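Local coordinates for protein 2,3-dihydroxybenzoate-AMP ligase (Mycobacterium smegmatis, PDB 5KEI) that belongs to the ANL superfamily of AMP-binding enzymes, which pair a large N-terminal portion with a smaller C-terminal domain, at residues A[63-67]-A[105-109]; A[229-233]-A[408-412]; A[282-288]-A[308-313]; A[469-473]-A[484-488]. Residues are numbered along the deposited sequence.

Contact 1: residues A[63-67]-A[105-109]; sequences AVIDA and TAEFA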
loop_
_atom_site.group_PDB
_atom_site.type_symbol
_atom_site.label_atom_id
_atom_site.label_comp_id
_atom_site.label_asym_id
_atom_site.label_seq_id
_atom_site.Cartn_x
_atom_site.Cartn_y
_atom_site.Cartn_z
ATOM N N ALA A 63 20.083 1.271 -15.233
ATOM C CA ALA A 63 18.722 1.419 -14.737
ATOM C C ALA A 63 18.566 0.758 -13.372
ATOM O O ALA A 63 18.059 1.375 -12.436
ATOM C CB ALA A 63 17.720 0.838 -15.731
ATOM N N VAL A 64 19.006 -0.492 -13.264
ATOM C CA VAL A 64 18.832 -1.267 -12.050
ATOM C C VAL A 64 20.123 -2.026 -11.724
ATOM O O VAL A 64 20.853 -2.423 -12.627
ATOM C CB VAL A 64 17.652 -2.239 -12.190
ATOM C CG1 VAL A 64 16.322 -1.474 -12.257
ATOM C CG2 VAL A 64 17.822 -3.101 -13.438
ATOM N N ILE A 65 20.426 -2.186 -10.435
ATOM C CA ILE A 65 21.614 -2.931 -9.996
ATOM C C ILE A 65 21.256 -3.860 -8.842
ATOM O O ILE A 65 20.448 -3.498 -7.995
ATOM C CB ILE A 65 22.768 -2.002 -9.517
ATOM C CG1 ILE A 65 23.033 -0.863 -10.500
ATOM C CG2 ILE A 65 24.036 -2.790 -9.301
ATOM C CD1 ILE A 65 24.304 -0.090 -10.183
ATOM N N ASP A 66 21.829 -5.061 -8.821
ATOM C CA ASP A 66 21.821 -5.884 -7.609
ATOM C C ASP A 66 23.190 -6.532 -7.483
ATOM O O ASP A 66 24.093 -6.221 -8.263
ATOM C CB ASP A 66 20.683 -6.931 -7.590
ATOM C CG ASP A 66 20.727 -7.922 -8.764
ATOM O OD1 ASP A 66 21.823 -8.294 -9.229
ATOM O OD2 ASP A 66 19.638 -8.358 -9.211
ATOM N N ALA A 67 23.330 -7.422 -6.508
ATOM C CA ALA A 67 24.611 -8.024 -6.155
ATOM C C ALA A 67 25.351 -8.628 -7.347
ATOM O O ALA A 67 26.571 -8.477 -7.479
ATOM C CB ALA A 67 24.397 -9.086 -5.087
ATOM N N THR A 105 15.646 -7.858 -6.053
ATOM C CA THR A 105 16.503 -8.315 -7.136
ATOM C C THR A 105 16.261 -7.376 -8.316
ATOM O O THR A 105 15.177 -6.798 -8.423
ATOM C CB THR A 105 16.171 -9.811 -7.529
ATOM O OG1 THR A 105 16.755 -10.136 -8.788
ATOM C CG2 THR A 105 14.629 -10.071 -7.633
ATOM N N ALA A 106 17.242 -7.214 -9.202
ATOM C CA ALA A 106 16.991 -6.481 -10.445
ATOM C C ALA A 106 15.817 -7.114 -11.176
ATOM O O ALA A 106 15.041 -6.428 -11.833
ATOM C CB ALA A 106 18.219 -6.464 -11.336
ATOM N N GLU A 107 15.675 -8.427 -11.025
ATOM C CA GLU A 107 14.616 -9.180 -11.680
ATOM C C GLU A 107 13.210 -8.693 -11.284
ATOM O O GLU A 107 12.231 -8.942 -11.999
ATOM C CB GLU A 107 14.778 -10.672 -11.367
ATOM C CG GLU A 107 14.087 -11.598 -12.345
ATOM C CD GLU A 107 14.576 -11.438 -13.781
ATOM O OE1 GLU A 107 15.743 -11.029 -13.991
ATOM O OE2 GLU A 107 13.787 -11.721 -14.708
ATOM N N PHE A 108 13.111 -7.993 -10.154
ATOM C CA PHE A 108 11.825 -7.447 -9.717
ATOM C C PHE A 108 11.316 -6.457 -10.770
ATOM O O PHE A 108 10.121 -6.436 -11.093
ATOM C CB PHE A 108 11.947 -6.784 -8.322
ATOM C CG PHE A 108 10.716 -6.013 -7.896
ATOM C CD1 PHE A 108 9.683 -6.639 -7.219
ATOM C CD2 PHE A 108 10.592 -4.665 -8.187
ATOM C CE1 PHE A 108 8.558 -5.935 -6.842
ATOM C CE2 PHE A 108 9.463 -3.954 -7.812
ATOM C CZ PHE A 108 8.449 -4.584 -7.133
ATOM N N ALA A 109 12.235 -5.651 -11.303
ATOM C CA ALA A 109 11.923 -4.707 -12.374
ATOM C C ALA A 109 11.557 -5.424 -13.672
ATOM O O ALA A 109 10.686 -4.965 -14.400
ATOM C CB ALA A 109 13.115 -3.722 -12.621
#
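This is a side-chain-to-backbone contact between the end of a β-strand and the turn that leads into a helix, at a seam between two sheets of the large N-terminal portion of an ANL enzyme. Strand 62-65 belongs to the nine-stranded mixed sheet, where it runs beside strand 275-278; Ala63 and Val64 both face His71 and form a classic β bulge. Helix 107-117 belongs to the other layer, where it makes the β-α-β crossover from strand 97-101 to strand 121-124.

Asp66, just past the strand, points its side chain at the turn leading into the helix. Its OD2 accepts from Ala106 N at 2.7 Å with a good angle of 162°, and Thr105 OG1 adds a weak bond to Asp66 OD2 at 3.4 Å. The same hydroxyl caps the helix itself, since Glu107 N donates to Thr105 OG1 at 3.0 Å. Two residues before Asp66, Val64 provides the apolar half: Val64 CG2 lies 4.0 Å from Ala106 CB, and Val64 CG1 lies 3.9 Å from Ala109 CB. The small alanines let the strand come this close.

Asp66 OD1 is engaged within its own turn, by the amides of Asp68 and His69. One oxygen thus holds that turn and the other the Ala106 amide, so a single carboxylate links the strand end to the turn before the helix.

Contact 2: residues A[229-233]-A[408-412]; sequences DYVYN and GPYTL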
loop_
_atom_site.group_PDB
_atom_site.type_symbol
_atom_site.label_atom_id
_atom_site.label_comp_id
_atom_site.label_asym_id
_atom_site.label_seq_id
_atom_site.Cartn_x
_atom_site.Cartn_y
_atom_site.Cartn_z
ATOM N N ASP A 229 -2.691 7.688 -11.965
ATOM C CA ASP A 229 -2.358 8.258 -10.677
ATOM C C ASP A 229 -1.026 7.716 -10.188
ATOM O O ASP A 229 -0.322 8.397 -9.442
ATOM C CB ASP A 229 -3.445 8.043 -9.613
ATOM C CG ASP A 229 -3.577 6.608 -9.150
ATOM O OD1 ASP A 229 -4.329 5.838 -9.750
ATOM O OD2 ASP A 229 -2.845 6.231 -8.208
ATOM N N TYR A 230 -0.642 6.531 -10.654
ATOM C CA TYR A 230 0.595 5.915 -10.182
ATOM C C TYR A 230 1.804 6.533 -10.905
ATOM O O TYR A 230 2.853 6.747 -10.294
ATOM C CB TYR A 230 0.540 4.375 -10.337
ATOM C CG TYR A 230 1.345 3.723 -9.228
ATOM C CD1 TYR A 230 0.992 4.009 -7.904
ATOM C CD2 TYR A 230 2.335 2.770 -9.442
ATOM C CE1 TYR A 230 1.631 3.461 -6.836
ATOM C CE2 TYR A 230 3.001 2.174 -8.322
ATOM C CZ TYR A 230 2.628 2.544 -7.023
ATOM O OH TYR A 230 3.199 2.047 -5.876
ATOM N N VAL A 231 1.643 6.864 -12.183
ATOM C CA VAL A 231 2.701 7.577 -12.896
ATOM C C VAL A 231 2.854 8.969 -12.288
ATOM O O VAL A 231 3.968 9.416 -11.998
ATOM C CB VAL A 231 2.410 7.673 -14.389
ATOM C CG1 VAL A 231 3.446 8.583 -15.103
ATOM C CG2 VAL A 231 2.390 6.268 -14.995
ATOM N N TYR A 232 1.730 9.639 -12.055
ATOM C CA TYR A 232 1.784 10.905 -11.328
ATOM C C TYR A 232 2.426 10.799 -9.928
ATOM O O TYR A 232 3.210 11.665 -9.546
ATOM C CB TYR A 232 0.381 11.528 -11.200
ATOM C CG TYR A 232 0.330 12.799 -10.353
ATOM C CD1 TYR A 232 1.159 13.892 -10.632
ATOM C CD2 TYR A 232 -0.501 12.886 -9.243
ATOM C CE1 TYR A 232 1.134 15.056 -9.841
ATOM C CE2 TYR A 232 -0.529 14.029 -8.452
ATOM C CZ TYR A 232 0.292 15.112 -8.748
ATOM O OH TYR A 232 0.252 16.249 -7.958
ATOM N N ASN A 233 2.157 9.713 -9.203
ATOM C CA ASN A 233 2.572 9.557 -7.808
ATOM C C ASN A 233 4.147 9.536 -7.812
ATOM O O ASN A 233 4.851 10.212 -7.054
ATOM C CB ASN A 233 2.027 8.247 -7.216
ATOM C CG ASN A 233 2.457 8.056 -5.796
ATOM O OD1 ASN A 233 3.466 7.466 -5.551
ATOM N ND2 ASN A 233 1.613 8.434 -4.858
ATOM N N GLY A 408 -7.961 12.918 -3.366
ATOM C CA GLY A 408 -7.089 13.606 -4.293
ATOM C C GLY A 408 -6.692 12.810 -5.521
ATOM O O GLY A 408 -7.174 11.697 -5.750
ATOM N N PRO A 409 -5.775 13.374 -6.312
ATOM C CA PRO A 409 -5.424 12.876 -7.650
ATOM C C PRO A 409 -4.769 11.486 -7.692
ATOM O O PRO A 409 -4.545 10.962 -8.788
ATOM C CB PRO A 409 -4.454 13.948 -8.172
ATOM C CG PRO A 409 -3.899 14.606 -6.931
ATOM C CD PRO A 409 -5.022 14.587 -5.945
ATOM N N TYR A 410 -4.465 10.894 -6.540
ATOM C CA TYR A 410 -3.900 9.544 -6.539
ATOM C C TYR A 410 -4.385 8.736 -5.322
ATOM O O TYR A 410 -3.777 7.736 -4.963
ATOM C CB TYR A 410 -2.360 9.598 -6.595
ATOM C CG TYR A 410 -1.769 10.455 -5.503
ATOM C CD1 TYR A 410 -1.396 9.894 -4.297
ATOM C CD2 TYR A 410 -1.615 11.827 -5.667
ATOM C CE1 TYR A 410 -0.887 10.656 -3.284
ATOM C CE2 TYR A 410 -1.090 12.614 -4.650
ATOM C CZ TYR A 410 -0.737 12.012 -3.456
ATOM O OH TYR A 410 -0.225 12.737 -2.421
ATOM N N THR A 411 -5.489 9.169 -4.715
ATOM C CA THR A 411 -6.096 8.471 -3.579
ATOM C C THR A 411 -7.306 7.651 -4.035
ATOM O O THR A 411 -8.172 8.153 -4.754
ATOM C CB THR A 411 -6.519 9.462 -2.459
ATOM O OG1 THR A 411 -5.345 10.022 -1.850
ATOM C CG2 THR A 411 -7.341 8.750 -1.377
ATOM N N LEU A 412 -7.364 6.387 -3.625
ATOM C CA LEU A 412 -8.374 5.470 -4.142
ATOM C C LEU A 412 -9.793 5.875 -3.752
ATOM O O LEU A 412 -10.011 6.573 -2.764
ATOM C CB LEU A 412 -8.093 4.046 -3.666
ATOM C CG LEU A 412 -8.726 3.596 -2.354
ATOM C CD1 LEU A 412 -8.472 2.115 -2.152
ATOM C CD2 LEU A 412 -8.192 4.394 -1.182
#
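Helix 227-240, which follows the last strand of the seven-stranded sheet, packs here against a β-turn: Thr411 N bonds back to Gly408 O at 3.2 Å, leaving Pro409 and Tyr410 at the corners. The turn comes straight after strand 402-407 of the four-stranded antiparallel sheet, so the contact ties that small sheet to the α/β body of the AMP-binding fold.

Asp229 takes a p rotamer (chi1 70°), which sends its carboxylate back to Arg225 in a salt bridge and to Thr226 OG1 in a hydrogen bond. What it offers the turn is its CB, 3.6 Å from Tyr410 CB. Tyr232, with chi1 t, swings its ring out over the turn and bonds through its hydroxyl to Ser381. Tyr410 adopts p (chi1 54°), lifting its ring along the helix, and its hydroxyl bonds to the backbone nitrogen of Leu360. The two tyrosine rings, planes inclined at 59° and centroids 6.0 Å apart, meet obliquely through Tyr232 CE2 and Tyr410 CD2 at 3.7 Å. Asn233, also t at chi1, brings its side-chain end up to the Tyr410 ring. The prolyl ring completes the apolar patch, with Pro409 CG 3.7 Å from Tyr232 CE2.

Contact 3: residues A[282-288]-A[308-313]; sequences PSPEAAF and LWAQAC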
loop_
_atom_site.group_PDB
_atom_site.type_symbol
_atom_site.label_atom_id
_atom_site.label_comp_id
_atom_site.label_asym_id
_atom_site.label_seq_id
_atom_site.Cartn_x
_atom_site.Cartn_y
_atom_site.Cartn_z
ATOM N N PRO A 282 19.533 -4.855 4.320
ATOM C CA PRO A 282 19.544 -3.452 4.722
ATOM C C PRO A 282 20.161 -3.246 6.125
ATOM O O PRO A 282 20.046 -2.157 6.686
ATOM C CB PRO A 282 18.064 -3.105 4.718
ATOM C CG PRO A 282 17.455 -4.326 5.272
ATOM C CD PRO A 282 18.281 -5.500 4.743
ATOM N N SER A 283 20.801 -4.273 6.680
ATOM C CA SER A 283 21.574 -4.109 7.913
ATOM C C SER A 283 22.778 -3.182 7.671
ATOM O O SER A 283 23.304 -3.136 6.561
ATOM C CB SER A 283 22.034 -5.465 8.441
ATOM O OG SER A 283 22.841 -6.108 7.480
ATOM N N PRO A 284 23.207 -2.437 8.713
ATOM C CA PRO A 284 24.211 -1.370 8.592
ATOM C C PRO A 284 25.471 -1.746 7.799
ATOM O O PRO A 284 25.841 -1.031 6.855
ATOM C CB PRO A 284 24.571 -1.077 10.051
ATOM C CG PRO A 284 23.355 -1.396 10.801
ATOM C CD PRO A 284 22.734 -2.575 10.107
ATOM N N GLU A 285 26.110 -2.852 8.171
ATOM C CA GLU A 285 27.376 -3.261 7.561
ATOM C C GLU A 285 27.237 -3.494 6.052
ATOM O O GLU A 285 28.050 -3.008 5.258
ATOM C CB GLU A 285 27.907 -4.526 8.244
ATOM C CG GLU A 285 29.367 -4.852 7.897
ATOM C CD GLU A 285 30.012 -5.852 8.863
ATOM O OE1 GLU A 285 29.300 -6.746 9.383
ATOM O OE2 GLU A 285 31.234 -5.730 9.109
ATOM N N ALA A 286 26.198 -4.228 5.664
ATOM C CA ALA A 286 25.931 -4.519 4.258
ATOM C C ALA A 286 25.466 -3.276 3.501
ATOM O O ALA A 286 25.874 -3.050 2.357
ATOM C CB ALA A 286 24.902 -5.628 4.135
ATOM N N ALA A 287 24.623 -2.463 4.135
ATOM C CA ALA A 287 24.112 -1.266 3.469
ATOM C C ALA A 287 25.207 -0.202 3.286
ATOM O O ALA A 287 25.348 0.344 2.198
ATOM C CB ALA A 287 22.938 -0.698 4.232
ATOM N N PHE A 288 25.986 0.074 4.337
ATOM C CA PHE A 288 27.120 1.003 4.233
ATOM C C PHE A 288 28.083 0.574 3.129
ATOM O O PHE A 288 28.704 1.410 2.461
ATOM C CB PHE A 288 27.892 1.100 5.555
ATOM C CG PHE A 288 27.107 1.694 6.693
ATOM C CD1 PHE A 288 25.923 2.384 6.467
ATOM C CD2 PHE A 288 27.560 1.561 7.997
ATOM C CE1 PHE A 288 25.201 2.929 7.527
ATOM C CE2 PHE A 288 26.845 2.096 9.057
ATOM C CZ PHE A 288 25.667 2.788 8.821
ATOM N N LEU A 308 18.913 2.348 13.981
ATOM C CA LEU A 308 19.953 1.328 14.008
ATOM C C LEU A 308 21.172 1.736 13.165
ATOM O O LEU A 308 22.295 1.611 13.636
ATOM C CB LEU A 308 19.382 -0.021 13.542
ATOM C CG LEU A 308 20.328 -1.225 13.562
ATOM C CD1 LEU A 308 20.712 -1.585 14.978
ATOM C CD2 LEU A 308 19.742 -2.437 12.821
ATOM N N TRP A 309 20.964 2.243 11.943
ATOM C CA TRP A 309 22.079 2.701 11.097
ATOM C C TRP A 309 22.872 3.819 11.730
ATOM O O TRP A 309 24.086 3.877 11.591
ATOM C CB TRP A 309 21.607 3.229 9.741
ATOM C CG TRP A 309 21.172 2.225 8.739
ATOM C CD1 TRP A 309 20.790 0.940 8.967
ATOM C CD2 TRP A 309 21.060 2.438 7.328
ATOM N NE1 TRP A 309 20.449 0.336 7.786
ATOM C CE2 TRP A 309 20.603 1.235 6.763
ATOM C CE3 TRP A 309 21.301 3.533 6.490
ATOM C CZ2 TRP A 309 20.376 1.090 5.392
ATOM C CZ3 TRP A 309 21.091 3.389 5.138
ATOM C CH2 TRP A 309 20.631 2.172 4.597
ATOM N N ALA A 310 22.158 4.749 12.355
ATOM C CA ALA A 310 22.762 5.923 12.976
ATOM C C ALA A 310 23.723 5.521 14.102
ATOM O O ALA A 310 24.859 5.984 14.162
ATOM C CB ALA A 310 21.673 6.855 13.505
ATOM N N GLN A 311 23.270 4.637 14.983
ATOM C CA GLN A 311 24.119 4.184 16.069
ATOM C C GLN A 311 25.058 3.084 15.591
ATOM O O GLN A 311 25.585 2.319 16.387
ATOM C CB GLN A 311 23.267 3.714 17.255
ATOM C CG GLN A 311 22.420 2.504 16.989
ATOM C CD GLN A 311 21.415 2.237 18.092
ATOM O OE1 GLN A 311 20.952 3.161 18.767
ATOM N NE2 GLN A 311 21.071 0.965 18.281
ATOM N N ALA A 312 25.264 3.013 14.280
ATOM C CA ALA A 312 26.243 2.099 13.695
ATOM C C ALA A 312 27.439 2.900 13.248
ATOM O O ALA A 312 28.525 2.362 13.065
ATOM C CB ALA A 312 25.654 1.329 12.528
ATOM N N CYS A 313 27.221 4.198 13.077
ATOM C CA CYS A 313 28.282 5.131 12.716
ATOM C C CYS A 313 28.933 5.719 13.969
ATOM O O CYS A 313 28.253 6.291 14.827
ATOM C CB CYS A 313 27.729 6.251 11.826
ATOM S SG CYS A 313 27.522 5.802 10.096
#
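The indole of Trp309 is the large bump, and the start of helix 284-294 supplies the hollow. Pro284, Ala287 and Phe288 line it, and the carbonyl of Pro282 closes one corner. There Trp309 NE1 donates to Pro282 O at 2.8 Å. Along the indole, Pro284 CG sits 3.9 Å from Trp309 CD1, and the small Ala287 leaves room for the six-membered ring, its CB 3.3 Å from Trp309 CZ2. Phe288 turns its edge toward the indole face, a T-shaped pair with 5.6 Å between the phenyl centroid and that of the five-membered ring and planes at 76°.

Both helices come from the α/β layering around the nine-stranded sheet. Helix 284-294 forms the β-α-β crossover from strand 275-278 to the parallel strand 298-301, passing over strand 248-251, which lies between them, and helix 303-310 follows strand 298-301, on which Trp309 also rests through Thr299 and Leu301.

Toward the solvent the knobs become smaller. Ala312 CB fits between Pro284 CB at 3.6 Å and Phe288 CE2 at 3.7 Å, while Leu308 CD2 reaches Pro284 CD at 4.0 Å. On the far flank of the phenyl ring, Cys313 SG makes an oblique sulfur-aromatic contact, 4.4 Å from the Phe288 centroid.

Contact 4: residues A[469-473]-A[484-488]; sequences ALDLE and AAAAV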
loop_
_atom_site.group_PDB
_atom_site.type_symbol
_atom_site.label_atom_id
_atom_site.label_comp_id
_atom_site.label_asym_id
_atom_site.label_seq_id
_atom_site.Cartn_x
_atom_site.Cartn_y
_atom_site.Cartn_z
ATOM N N ALA A 469 -13.043 -2.411 19.977
ATOM C CA ALA A 469 -14.226 -2.604 19.141
ATOM C C ALA A 469 -13.833 -2.761 17.669
ATOM O O ALA A 469 -14.363 -3.606 16.956
ATOM C CB ALA A 469 -15.191 -1.440 19.308
ATOM N N LEU A 470 -12.890 -1.931 17.238
ATOM C CA LEU A 470 -12.378 -1.945 15.873
ATOM C C LEU A 470 -11.843 -3.304 15.436
ATOM O O LEU A 470 -12.203 -3.786 14.371
ATOM C CB LEU A 470 -11.277 -0.893 15.714
ATOM C CG LEU A 470 -11.756 0.529 15.993
ATOM C CD1 LEU A 470 -10.620 1.499 15.738
ATOM C CD2 LEU A 470 -13.001 0.865 15.150
ATOM N N ASP A 471 -10.982 -3.932 16.229
ATOM C CA ASP A 471 -10.483 -5.219 15.780
ATOM C C ASP A 471 -11.514 -6.339 16.017
ATOM O O ASP A 471 -11.562 -7.307 15.252
ATOM C CB ASP A 471 -9.142 -5.557 16.438
ATOM C CG ASP A 471 -8.570 -6.895 15.940
ATOM O OD1 ASP A 471 -8.384 -7.068 14.701
ATOM O OD2 ASP A 471 -8.299 -7.775 16.790
ATOM N N LEU A 472 -12.355 -6.208 17.039
ATOM C CA LEU A 472 -13.450 -7.155 17.189
ATOM C C LEU A 472 -14.344 -7.124 15.946
ATOM O O LEU A 472 -14.750 -8.172 15.447
ATOM C CB LEU A 472 -14.274 -6.857 18.444
ATOM C CG LEU A 472 -15.510 -7.749 18.611
ATOM C CD1 LEU A 472 -15.163 -9.228 18.472
ATOM C CD2 LEU A 472 -16.186 -7.494 19.947
ATOM N N GLU A 473 -14.639 -5.915 15.467
ATOM C CA GLU A 473 -15.466 -5.701 14.284
ATOM C C GLU A 473 -14.816 -6.268 13.034
ATOM O O GLU A 473 -15.491 -6.826 12.183
ATOM C CB GLU A 473 -15.741 -4.213 14.074
ATOM C CG GLU A 473 -16.854 -3.671 14.927
ATOM C CD GLU A 473 -16.794 -2.160 15.087
ATOM O OE1 GLU A 473 -16.148 -1.475 14.249
ATOM O OE2 GLU A 473 -17.402 -1.661 16.062
ATOM N N ALA A 484 -22.050 -5.838 7.530
ATOM C CA ALA A 484 -21.505 -4.752 8.355
ATOM C C ALA A 484 -21.585 -5.152 9.836
ATOM O O ALA A 484 -22.422 -5.973 10.206
ATOM C CB ALA A 484 -22.264 -3.455 8.111
ATOM N N ALA A 485 -20.722 -4.592 10.681
ATOM C CA ALA A 485 -20.730 -4.930 12.108
ATOM C C ALA A 485 -20.380 -3.729 12.968
ATOM O O ALA A 485 -19.575 -2.894 12.570
ATOM C CB ALA A 485 -19.768 -6.071 12.399
ATOM N N ALA A 486 -20.986 -3.643 14.148
ATOM C CA ALA A 486 -20.626 -2.616 15.127
ATOM C C ALA A 486 -20.579 -3.185 16.556
ATOM O O ALA A 486 -21.577 -3.677 17.072
ATOM C CB ALA A 486 -21.598 -1.449 15.052
ATOM N N ALA A 487 -19.402 -3.139 17.174
ATOM C CA ALA A 487 -19.249 -3.557 18.562
ATOM C C ALA A 487 -19.487 -2.335 19.426
ATOM O O ALA A 487 -18.795 -1.323 19.305
ATOM C CB ALA A 487 -17.864 -4.163 18.822
ATOM N N VAL A 488 -20.497 -2.416 20.276
ATOM C CA VAL A 488 -20.930 -1.264 21.038
ATOM C C VAL A 488 -20.850 -1.576 22.543
ATOM O O VAL A 488 -20.991 -2.734 22.963
ATOM C CB VAL A 488 -22.362 -0.858 20.621
ATOM C CG1 VAL A 488 -22.715 0.464 21.195
ATOM C CG2 VAL A 488 -22.466 -0.785 19.093
#
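One hydrogen bond carries the polar side: Ala487 N donates to Glu473 OE2 at 2.7 Å, with an angle of 158°. Within its sheet, strand 482-492 pairs with strand 498-505 through Ala484, Ala486 and Val488, so the Ala487 amide lies on the other edge, and the helix's glutamate meets it there. Charge adds to this: Glu473 OE2 also bridges to Lys549 and OE1 to Arg424, and Lys549 in turn bonds to Ala487 O.

Helix and strand form an α/β pair in the C-terminal domain of the ANL fold; the axes of the two short segments come within 7.5 Å, with their directions at 144°, closer to antiparallel than parallel.

The apolar contacts centre on the Ala487 methyl. Its CB touches Ala469 CB at 3.8 Å and Leu472 CD2 at 3.9 Å. Alanine on both elements allows a close approach, with CA atoms of Ala469 and Ala487 5.1 Å apart. Further along, the Glu473 chain lies over Ala485, its CG 3.7 Å from Ala485 O.

In the fold
Contacts 1, 2 and 3 lie in the large N-terminal portion, contact 4 in the C-terminal domain. Contacts 1 and 3, centres about 21 Å apart, are connected through strand 275-278, which pairs with strand 62-65 and then leads to helix 284-294. Contact 2, centred about 25 Å from contact 1, is the most central; contact 3 is nested in the chain loop it closes. Contact 4 lies about 31 Å from contact 2, centre to centre. Its Asp471 makes a weak hydrogen bond to Thr216, in the loop between strands 207-212 and 222-226 that, judging by the family, is the P-loop-like signature motif of the active site; helix 227-240 of contact 2 follows strand 222-226 directly.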